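Local coordinates for Alr1010 protein (Nostoc, PDB 3URG), which probably binds calcium, and carries a sodium ion and a bound thionitrobenzoate in this crystal form, at residues R30-R33 against I34-I38; K70-R73 against K74-T77; D124-D127 against D128-E131; L137-A141 against R142-F146. All coordinates share one frame; numbering follows the deposited sequence.

Contact 1. Residues R30-R33 against I34-I38; sequences REHR and IETEI
Over one face of the His-32 imidazole lies the methyl of Thr-36, CG2 standing 4.0 Å from the ring centroid and 24° off the ring normal, a CH-pi contact displaced toward the rim. At the ring's edge, in its plane, a water sits 2.7 Å from His-32 ND1 and also gives a weak bond to Glu-35 OE1. The edge of the Arg-33 guanidinium is met in plane by NH1 of Arg-30. Thr-36 can cover the imidazole because its CG2 lies beside its own backbone N, while OG1 (chi1 66°) turns back to His-32 O at 3.0 Å. That oxygen is gripped twice, by Thr-36 OG1 and Thr-36 N, which arrive from opposite faces of the carbonyl plane. Arg-33 meets Glu-37 through its aliphatic part: Arg-33 CG is 3.8 Å from Glu-37 CD, and the guanidinium and carboxylate planes stand 82° apart. The charged ends of Arg-33 and Arg-30 go instead to Asp-135. Ile-38 N bonds to Ile-34 O with ordinary alpha-helical spacing, and the helix widens into a pi-type turn over 34-38. The segment belongs to helix 28-39, whose Ile-34 packs on Tyr-138 and Trp-139 of helix 127-141 and on Trp-52 of helix 45-59.

Contact 2. Residues K70-R73 against K74-T77; sequences KKSR and KTST
Ser-72 O takes two backbone donors from opposite faces of its carbonyl plane, Thr-77 N at 3.2 Å and Thr-75 N, the latter 59° out of that plane. The other half of the pairing runs from Ser-72 N to Thr-77 O, 2.8 Å long and nearly straight. Ser-72 and Thr-77 are thus an antiparallel hydrogen-bonded pair, and because Ser-76 and Thr-77 both face Ser-72, the turn fits a G1 beta bulge. Ser-76 supports this reading with its positive phi of 56°. The turn closes the hairpin joining strand 64-72 to strand 77-86, a pairing that Lys-70 and Glu-79 continue through backbone hydrogen bonds. On the side of the turn bearing Ser-72 and Thr-77, three hydroxyls form a chain. Ser-72 OG lies 2.8 Å from Thr-75 OG1, which in turn is 2.8 Å from Thr-77 OG1. The first link depends on Ser-72 OG lying opposite its own backbone N (chi1 168°), which swings the hydroxyl over the turn; the CB of Ser-72 also comes 3.4 Å from Thr-75 OG1. A water accepts from Lys-74 N at 2.8 Å and meets Ser-72 OG at 3.3 Å, bridging the serine hydroxyl to the backbone at the start of the turn.

Contact 3. Residues D124-D127 against D128-E131; sequences DVDD and DTQE
Asp-126 and Thr-129 set their side chains at about a right angle, with the carboxylate reaching the threonine through one oxygen. Asp-126 OD2 receives Thr-129 OG1 at 2.6 Å on its syn lone pair, the side of the other carboxylate oxygen. Thr-129 N approaches the same OD2 at 3.2 Å from 52° above the carboxylate plane. Asp-126 holds the N-cap position of helix 127-141, and this second bond is the capping bond. With chi1 at 66°, its CG sits between the backbone N and the carbonyl carbon, which carries OD2 over the first turn. Val-125 also lies at about a right angle to Thr-129, its CB 4.0 Å from Thr-129 CG2, while Val-125 CG2 reaches the backbone at Gln-130 N. Behind the cap the helix starts cleanly, for Gln-130 N points straight at Asp-126 O (3.1 Å, 179°). A water accepts from Asp-128 N at 3.0 Å and donates weakly to Asp-126 OD1. With an alanine at Asp-126, Thr-129 N and OG1 would probably both lose their carboxylate acceptor, leaving the first turn without its side-chain cap. Thr-129 OG1 also accepts from Glu-61 N, joining the cap to the chain beside Leu-60 of the sodium site. The amides at this helix end would be expected to favour the charged form of Asp-126, whereas the like charge of Asp-128, its OD2 5.0 Å from Asp-126 OD1, would work the other way.

Contact 4. Residues L137-A141 against R142-F146; sequences LYWLA and RGYKF
A Schellman motif ends helix 127-141, with Gly-143 the first residue to leave helical angles, at a phi of 85°. Tyr-144 N returns to Trp-139 O at 3.2 Å, and Gly-143 N reaches Leu-140 O at 2.8 Å from well above its carbonyl plane. A side chain at Gly-143 would be jammed against the preceding carbonyl oxygen. The returning chain lays Tyr-144 on the indole of Trp-139: Tyr-144 CB stands over the centre of the six-membered ring, 3.6 Å from its centroid. Beyond CB, the Tyr-144 ring turns its edge to that indole face, an edge-to-face pair with planes at 72°. Phe-146 completes the aromatic cluster, its CD1 4.1 Å from Trp-139 CZ2. An alanine at Trp-139 is likely to open a gap beneath Tyr-144 and Phe-146 and leave the C-terminal segment without the surface it folds against. On another side of the helix, Arg-142 runs alongside Tyr-138, guanidinium and ring planes 14° apart, with Arg-142 CG over the ring face at 3.7 Å from its centroid. Bends at chi2 and chi3 bring Arg-142 NE to Tyr-144 OH, while NH1 bonds to Val-24 O; both tyrosine hydroxyls also meet Glu-31 of helix 28-39. At the indole edge a water accepts from Trp-139 NE1 at 3.0 Å and lies over the centre of the Phe-146 ring.

In the fold
Contacts 1 and 4 are partly buried and pack against each other: Glu-31 OE2 probably accepts from both Tyr-138 OH and Tyr-144 OH, joining helix 28-39 to the end of helix 127-141. Contacts 2 and 3 both lie at the surface. Contacts 3 and 4 hold opposite ends of helix 127-141, the first with a carboxylate cap, the second with a glycine turn and aromatic packing. A weak ion pair between Arg-33 and Glu-131 ties contact 1 to contact 3. Contact 2 touches none of the others, its centre about 35 Å from that of contact 1; as a hairpin turn of the sheet, it relies on backbone pairing and hydroxyls.

Contact 1. Residues R30-R33 against I34-I38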
loop_
_atom_site.group_PDB
_atom_site.type_symbol
_atom_site.label_atom_id
_atom_site.label_comp_id
_atom_site.label_asym_id
_atom_site.label_seq_id
_atom_site.Cartn_x
_atom_site.Cartn_y
_atom_site.Cartn_z
ATOM N N ARG A 30 -13.564 2.940 8.385
ATOM C CA ARG A 30 -12.119 2.895 8.152
ATOM C C ARG A 30 -11.362 3.618 9.284
ATOM O O ARG A 30 -10.332 3.137 9.765
ATOM C CB ARG A 30 -11.762 3.484 6.785
ATOM C CG ARG A 30 -12.403 2.747 5.586
ATOM C CD ARG A 30 -11.701 3.051 4.244
ATOM N NE ARG A 30 -12.486 2.526 3.120
ATOM C CZ ARG A 30 -12.434 1.263 2.707
ATOM N NH1 ARG A 30 -11.613 0.413 3.307
ATOM N NH2 ARG A 30 -13.202 0.843 1.703
ATOM N N GLU A 31 -11.886 4.762 9.713
ATOM C CA GLU A 31 -11.281 5.504 10.818
ATOM C C GLU A 31 -11.180 4.645 12.081
ATOM O O GLU A 31 -10.144 4.612 12.734
ATOM C CB GLU A 31 -12.065 6.797 11.108
ATOM C CG GLU A 31 -12.053 7.809 9.949
ATOM C CD GLU A 31 -10.735 8.560 9.821
ATOM O OE1 GLU A 31 -9.896 8.494 10.754
ATOM O OE2 GLU A 31 -10.540 9.226 8.786
ATOM N N HIS A 32 -12.257 3.951 12.432
ATOM C CA HIS A 32 -12.237 3.114 13.636
ATOM C C HIS A 32 -11.170 2.033 13.514
ATOM O O HIS A 32 -10.427 1.764 14.454
ATOM C CB HIS A 32 -13.601 2.457 13.861
ATOM C CG HIS A 32 -13.659 1.573 15.067
ATOM N ND1 HIS A 32 -13.651 2.068 16.354
ATOM C CD2 HIS A 32 -13.755 0.226 15.185
ATOM C CE1 HIS A 32 -13.723 1.064 17.210
ATOM N NE2 HIS A 32 -13.782 -0.064 16.526
ATOM N N ARG A 33 -11.110 1.407 12.346
ATOM C CA ARG A 33 -10.183 0.306 12.134
ATOM C C ARG A 33 -8.742 0.815 12.170
ATOM O O ARG A 33 -7.861 0.190 12.769
ATOM C CB ARG A 33 -10.477 -0.393 10.807
ATOM C CG ARG A 33 -9.521 -1.522 10.491
ATOM C CD ARG A 33 -10.111 -2.463 9.439
ATOM N NE ARG A 33 -10.494 -1.767 8.210
ATOM C CZ ARG A 33 -11.746 -1.681 7.772
ATOM N NH1 ARG A 33 -12.725 -2.248 8.465
ATOM N NH2 ARG A 33 -12.020 -1.034 6.646
ATOM N N ILE A 34 -8.498 1.953 11.529
ATOM C CA ILE A 34 -7.154 2.527 11.540
ATOM C C ILE A 34 -6.727 2.862 12.968
ATOM O O ILE A 34 -5.601 2.577 13.379
ATOM C CB ILE A 34 -7.074 3.794 10.681
ATOM C CG1 ILE A 34 -7.138 3.420 9.193
ATOM C CG2 ILE A 34 -5.786 4.575 11.001
ATOM C CD1 ILE A 34 -7.428 4.595 8.293
ATOM N N GLU A 35 -7.636 3.479 13.716
ATOM C CA GLU A 35 -7.367 3.855 15.099
ATOM C C GLU A 35 -7.036 2.655 15.995
ATOM O O GLU A 35 -6.070 2.690 16.766
ATOM C CB GLU A 35 -8.580 4.592 15.685
ATOM C CG GLU A 35 -8.499 4.776 17.188
ATOM C CD GLU A 35 -9.740 5.451 17.762
ATOM O OE1 GLU A 35 -10.249 4.972 18.795
ATOM O OE2 GLU A 35 -10.208 6.448 17.172
ATOM N N THR A 36 -7.839 1.596 15.895
ATOM C CA THR A 36 -7.803 0.531 16.892
ATOM C C THR A 36 -6.931 -0.651 16.497
ATOM O O THR A 36 -6.489 -1.414 17.362
ATOM C CB THR A 36 -9.237 0.025 17.256
ATOM O OG1 THR A 36 -9.829 -0.616 16.122
ATOM C CG2 THR A 36 -10.105 1.173 17.675
ATOM N N GLU A 37 -6.717 -0.810 15.203
ATOM C CA GLU A 37 -5.986 -1.941 14.660
ATOM C C GLU A 37 -4.624 -1.518 14.164
ATOM O O GLU A 37 -3.723 -2.271 14.263
ATOM C CB GLU A 37 -6.786 -2.681 13.596
ATOM C CG GLU A 37 -8.175 -3.008 14.040
ATOM C CD GLU A 37 -8.837 -4.059 13.210
ATOM O OE1 GLU A 37 -8.127 -4.824 12.569
ATOM O OE2 GLU A 37 -10.074 -4.128 13.196
ATOM N N ILE A 38 -4.487 -0.299 13.689
ATOM C CA ILE A 38 -3.276 0.115 13.020
ATOM C C ILE A 38 -2.278 1.112 13.582
ATOM O O ILE A 38 -1.071 1.005 13.320
ATOM C CB ILE A 38 -3.591 0.671 11.613
ATOM C CG1 ILE A 38 -4.469 -0.276 10.822
ATOM C CG2 ILE A 38 -2.343 0.978 10.869
ATOM C CD1 ILE A 38 -4.877 0.253 9.512
HETATM O O HOH W 1 -13.304 4.599 17.336
#

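Contact 2. Residues K70-R73 against K74-T77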
loop_
_atom_site.group_PDB
_atom_site.type_symbol
_atom_site.label_atom_id
_atom_site.label_comp_id
_atom_site.label_asym_id
_atom_site.label_seq_id
_atom_site.Cartn_x
_atom_site.Cartn_y
_atom_site.Cartn_z
ATOM N N LYS A 70 3.672 1.638 -13.675
ATOM C CA LYS A 70 5.088 1.942 -13.573
ATOM C C LYS A 70 5.386 3.179 -14.416
ATOM O O LYS A 70 5.397 3.121 -15.653
ATOM C CB LYS A 70 5.921 0.739 -14.023
ATOM C CG LYS A 70 7.428 0.953 -13.972
ATOM C CD LYS A 70 8.174 -0.338 -14.302
ATOM C CE LYS A 70 9.400 -0.079 -15.162
ATOM N NZ LYS A 70 10.470 0.672 -14.452
ATOM N N LYS A 71 5.610 4.302 -13.737
ATOM C CA LYS A 71 5.713 5.605 -14.397
ATOM C C LYS A 71 7.155 5.984 -14.752
ATOM O O LYS A 71 8.084 5.720 -13.987
ATOM C CB LYS A 71 5.115 6.686 -13.492
ATOM C CG LYS A 71 3.670 6.446 -13.079
ATOM C CD LYS A 71 3.233 7.497 -12.052
ATOM C CE LYS A 71 1.805 7.244 -11.595
ATOM N NZ LYS A 71 1.377 8.202 -10.542
ATOM N N SER A 72 7.344 6.614 -15.907
ATOM C CA SER A 72 8.657 7.175 -16.240
ATOM C C SER A 72 8.578 8.692 -16.386
ATOM O O SER A 72 8.181 9.210 -17.435
ATOM C CB SER A 72 9.228 6.554 -17.515
ATOM O OG SER A 72 10.347 7.300 -17.962
ATOM N N ARG A 73 8.964 9.394 -15.326
ATOM C CA ARG A 73 8.897 10.847 -15.301
ATOM C C ARG A 73 9.731 11.441 -16.435
ATOM O O ARG A 73 9.336 12.413 -17.070
ATOM C CB ARG A 73 9.398 11.354 -13.950
ATOM C CG ARG A 73 9.017 12.783 -13.631
ATOM C CD ARG A 73 9.659 13.224 -12.325
ATOM N NE ARG A 73 9.177 14.530 -11.876
ATOM C CZ ARG A 73 8.405 14.711 -10.809
ATOM N NH1 ARG A 73 8.035 13.665 -10.080
ATOM N NH2 ARG A 73 8.010 15.934 -10.468
ATOM N N LYS A 74 10.885 10.846 -16.698
ATOM C CA LYS A 74 11.799 11.405 -17.685
ATOM C C LYS A 74 11.221 11.422 -19.096
ATOM O O LYS A 74 11.554 12.285 -19.896
ATOM C CB LYS A 74 13.136 10.659 -17.683
ATOM C CG LYS A 74 14.093 11.075 -16.572
ATOM C CD LYS A 74 15.540 10.738 -16.949
ATOM C CE LYS A 74 16.527 11.150 -15.860
ATOM N NZ LYS A 74 16.376 10.334 -14.620
ATOM N N THR A 75 10.353 10.475 -19.412
ATOM C CA THR A 75 9.870 10.382 -20.784
ATOM C C THR A 75 8.381 10.664 -20.875
ATOM O O THR A 75 7.804 10.638 -21.963
ATOM C CB THR A 75 10.189 9.005 -21.399
ATOM O OG1 THR A 75 9.644 7.974 -20.565
ATOM C CG2 THR A 75 11.697 8.817 -21.511
ATOM N N SER A 76 7.777 10.954 -19.725
ATOM C CA SER A 76 6.339 11.160 -19.622
ATOM C C SER A 76 5.582 9.944 -20.157
ATOM O O SER A 76 4.613 10.079 -20.897
ATOM C CB SER A 76 5.900 12.435 -20.362
ATOM O OG SER A 76 6.532 13.601 -19.833
ATOM N N THR A 77 6.023 8.752 -19.787
ATOM C CA THR A 77 5.299 7.564 -20.222
ATOM C C THR A 77 4.940 6.671 -19.049
ATOM O O THR A 77 5.500 6.799 -17.959
ATOM C CB THR A 77 6.076 6.755 -21.294
ATOM O OG1 THR A 77 7.369 6.403 -20.794
ATOM C CG2 THR A 77 6.236 7.579 -22.575
HETATM O O HOH W 2 12.118 8.573 -15.546
#

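Contact 3. Residues D124-D127 against D128-E131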
loop_
_atom_site.group_PDB
_atom_site.type_symbol
_atom_site.label_atom_id
_atom_site.label_comp_id
_atom_site.label_asym_id
_atom_site.label_seq_id
_atom_site.Cartn_x
_atom_site.Cartn_y
_atom_site.Cartn_z
ATOM N N ASP A 124 -8.848 -9.533 -8.586
ATOM C CA ASP A 124 -9.631 -10.599 -7.959
ATOM C C ASP A 124 -9.086 -11.129 -6.642
ATOM O O ASP A 124 -9.043 -12.341 -6.437
ATOM C CB ASP A 124 -9.793 -11.773 -8.922
ATOM C CG ASP A 124 -10.927 -11.572 -9.886
ATOM O OD1 ASP A 124 -10.907 -10.560 -10.614
ATOM O OD2 ASP A 124 -11.842 -12.428 -9.909
ATOM N N VAL A 125 -8.688 -10.240 -5.742
ATOM C CA VAL A 125 -8.174 -10.686 -4.446
ATOM C C VAL A 125 -9.272 -10.933 -3.406
ATOM O O VAL A 125 -10.420 -10.519 -3.586
ATOM C CB VAL A 125 -7.163 -9.691 -3.866
ATOM C CG1 VAL A 125 -5.912 -9.661 -4.725
ATOM C CG2 VAL A 125 -7.783 -8.310 -3.759
ATOM N N ASP A 126 -8.912 -11.610 -2.316
ATOM C CA ASP A 126 -9.878 -11.895 -1.255
ATOM C C ASP A 126 -10.256 -10.612 -0.528
ATOM O O ASP A 126 -9.556 -9.601 -0.626
ATOM C CB ASP A 126 -9.335 -12.925 -0.263
ATOM C CG ASP A 126 -8.144 -12.411 0.523
ATOM O OD1 ASP A 126 -7.786 -13.038 1.544
ATOM O OD2 ASP A 126 -7.567 -11.383 0.126
ATOM N N ASP A 127 -11.358 -10.670 0.210
ATOM C CA ASP A 127 -11.928 -9.488 0.836
ATOM C C ASP A 127 -10.972 -8.736 1.751
ATOM O O ASP A 127 -10.945 -7.510 1.736
ATOM C CB ASP A 127 -13.186 -9.866 1.614
ATOM C CG ASP A 127 -14.330 -10.239 0.703
ATOM O OD1 ASP A 127 -14.239 -9.925 -0.505
ATOM O OD2 ASP A 127 -15.313 -10.835 1.200
ATOM N N ASP A 128 -10.201 -9.460 2.554
ATOM C CA ASP A 128 -9.326 -8.801 3.526
ATOM C C ASP A 128 -8.185 -8.048 2.849
ATOM O O ASP A 128 -7.752 -6.997 3.325
ATOM C CB ASP A 128 -8.789 -9.815 4.534
ATOM C CG ASP A 128 -9.891 -10.392 5.419
ATOM O OD1 ASP A 128 -10.928 -9.706 5.594
ATOM O OD2 ASP A 128 -9.726 -11.525 5.927
ATOM N N THR A 129 -7.692 -8.583 1.737
ATOM C CA THR A 129 -6.588 -7.933 1.026
ATOM C C THR A 129 -7.115 -6.645 0.419
ATOM O O THR A 129 -6.510 -5.570 0.557
ATOM C CB THR A 129 -6.024 -8.850 -0.101
ATOM O OG1 THR A 129 -5.400 -9.995 0.484
ATOM C CG2 THR A 129 -5.000 -8.120 -0.951
ATOM N N GLN A 130 -8.252 -6.764 -0.264
ATOM C CA GLN A 130 -8.902 -5.606 -0.858
ATOM C C GLN A 130 -9.171 -4.519 0.194
ATOM O O GLN A 130 -8.939 -3.335 -0.045
ATOM C CB GLN A 130 -10.208 -6.044 -1.513
ATOM C CG GLN A 130 -11.193 -4.930 -1.783
ATOM C CD GLN A 130 -12.625 -5.443 -1.848
ATOM O OE1 GLN A 130 -13.118 -5.808 -2.917
ATOM N NE2 GLN A 130 -13.298 -5.481 -0.695
ATOM N N GLU A 131 -9.681 -4.924 1.355
ATOM C CA GLU A 131 -9.960 -3.967 2.422
ATOM C C GLU A 131 -8.708 -3.205 2.880
ATOM O O GLU A 131 -8.732 -1.974 3.014
ATOM C CB GLU A 131 -10.608 -4.682 3.606
ATOM C CG GLU A 131 -10.986 -3.758 4.753
ATOM C CD GLU A 131 -11.688 -4.509 5.857
ATOM O OE1 GLU A 131 -11.004 -4.943 6.805
ATOM O OE2 GLU A 131 -12.925 -4.675 5.765
HETATM O O HOH W 3 -10.329 -12.408 3.115
#

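Contact 4. Residues L137-A141 against R142-F146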
loop_
_atom_site.group_PDB
_atom_site.type_symbol
_atom_site.label_atom_id
_atom_site.label_comp_id
_atom_site.label_asym_id
_atom_site.label_seq_id
_atom_site.Cartn_x
_atom_site.Cartn_y
_atom_site.Cartn_z
ATOM N N LEU A 137 -5.264 3.403 0.664
ATOM C CA LEU A 137 -5.704 4.416 -0.296
ATOM C C LEU A 137 -6.548 5.512 0.374
ATOM O O LEU A 137 -6.428 6.698 0.049
ATOM C CB LEU A 137 -6.482 3.759 -1.440
ATOM C CG LEU A 137 -5.621 2.824 -2.295
ATOM C CD1 LEU A 137 -6.439 2.131 -3.392
ATOM C CD2 LEU A 137 -4.466 3.613 -2.893
ATOM N N TYR A 138 -7.393 5.112 1.320
ATOM C CA TYR A 138 -8.199 6.072 2.061
ATOM C C TYR A 138 -7.337 7.019 2.903
ATOM O O TYR A 138 -7.539 8.230 2.894
ATOM C CB TYR A 138 -9.211 5.337 2.951
ATOM C CG TYR A 138 -9.899 6.241 3.958
ATOM C CD1 TYR A 138 -9.474 6.287 5.279
ATOM C CD2 TYR A 138 -10.992 7.025 3.590
ATOM C CE1 TYR A 138 -10.100 7.121 6.212
ATOM C CE2 TYR A 138 -11.627 7.850 4.516
ATOM C CZ TYR A 138 -11.173 7.897 5.821
ATOM O OH TYR A 138 -11.806 8.718 6.742
ATOM N N TRP A 139 -6.388 6.454 3.641
ATOM C CA TRP A 139 -5.456 7.239 4.444
ATOM C C TRP A 139 -4.785 8.337 3.602
ATOM O O TRP A 139 -4.700 9.497 4.021
ATOM C CB TRP A 139 -4.423 6.282 5.067
ATOM C CG TRP A 139 -3.222 6.900 5.744
ATOM C CD1 TRP A 139 -2.055 7.273 5.149
ATOM C CD2 TRP A 139 -3.051 7.136 7.148
ATOM N NE1 TRP A 139 -1.177 7.756 6.094
ATOM C CE2 TRP A 139 -1.764 7.674 7.327
ATOM C CE3 TRP A 139 -3.870 6.957 8.273
ATOM C CZ2 TRP A 139 -1.279 8.045 8.580
ATOM C CZ3 TRP A 139 -3.381 7.319 9.511
ATOM C CH2 TRP A 139 -2.102 7.856 9.655
ATOM N N LEU A 140 -4.335 7.973 2.404
ATOM C CA LEU A 140 -3.648 8.929 1.525
ATOM C C LEU A 140 -4.625 9.978 1.001
ATOM O O LEU A 140 -4.337 11.169 1.012
ATOM C CB LEU A 140 -3.003 8.190 0.354
ATOM C CG LEU A 140 -1.827 7.301 0.759
ATOM C CD1 LEU A 140 -1.338 6.464 -0.414
ATOM C CD2 LEU A 140 -0.703 8.157 1.318
ATOM N N ALA A 141 -5.791 9.520 0.565
ATOM C CA ALA A 141 -6.840 10.406 0.077
ATOM C C ALA A 141 -7.223 11.451 1.129
ATOM O O ALA A 141 -7.579 12.585 0.794
ATOM C CB ALA A 141 -8.057 9.592 -0.321
ATOM N N ARG A 142 -7.164 11.073 2.401
ATOM C CA ARG A 142 -7.561 11.997 3.455
ATOM C C ARG A 142 -6.456 13.018 3.699
ATOM O O ARG A 142 -6.657 14.019 4.392
ATOM C CB ARG A 142 -7.915 11.248 4.758
ATOM C CG ARG A 142 -9.269 10.547 4.739
ATOM C CD ARG A 142 -10.416 11.550 4.805
ATOM N NE ARG A 142 -10.373 12.301 6.055
ATOM C CZ ARG A 142 -11.108 13.373 6.305
ATOM N NH1 ARG A 142 -11.955 13.825 5.385
ATOM N NH2 ARG A 142 -10.991 13.994 7.473
ATOM N N GLY A 143 -5.289 12.776 3.123
ATOM C CA GLY A 143 -4.176 13.684 3.322
ATOM C C GLY A 143 -3.404 13.393 4.594
ATOM O O GLY A 143 -2.604 14.209 5.039
ATOM N N TYR A 144 -3.635 12.229 5.190
ATOM C CA TYR A 144 -2.909 11.867 6.401
ATOM C C TYR A 144 -1.465 11.530 6.050
ATOM O O TYR A 144 -1.193 10.993 4.985
ATOM C CB TYR A 144 -3.551 10.662 7.104
ATOM C CG TYR A 144 -5.000 10.864 7.511
ATOM C CD1 TYR A 144 -5.496 12.131 7.790
ATOM C CD2 TYR A 144 -5.866 9.781 7.629
ATOM C CE1 TYR A 144 -6.814 12.319 8.160
ATOM C CE2 TYR A 144 -7.191 9.961 7.996
ATOM C CZ TYR A 144 -7.655 11.232 8.260
ATOM O OH TYR A 144 -8.969 11.418 8.630
ATOM N N LYS A 145 -0.546 11.826 6.958
ATOM C CA LYS A 145 0.833 11.382 6.783
ATOM C C LYS A 145 1.421 10.956 8.115
ATOM O O LYS A 145 0.950 11.379 9.168
ATOM C CB LYS A 145 1.690 12.465 6.116
ATOM C CG LYS A 145 1.240 13.876 6.392
ATOM C CD LYS A 145 1.925 14.867 5.454
ATOM C CE LYS A 145 1.502 16.303 5.753
ATOM N NZ LYS A 145 2.153 17.282 4.834
ATOM N N PHE A 146 2.438 10.103 8.067
ATOM C CA PHE A 146 2.997 9.535 9.284
ATOM C C PHE A 146 3.423 10.641 10.256
ATOM O O PHE A 146 4.104 11.571 9.840
ATOM C CB PHE A 146 4.179 8.636 8.939
ATOM C CG PHE A 146 3.820 7.488 8.021
ATOM C CD1 PHE A 146 2.635 6.781 8.200
ATOM C CD2 PHE A 146 4.666 7.115 6.993
ATOM C CE1 PHE A 146 2.301 5.722 7.354
ATOM C CE2 PHE A 146 4.337 6.047 6.142
ATOM C CZ PHE A 146 3.150 5.358 6.329
HETATM O O HOH W 4 1.630 8.406 5.231
#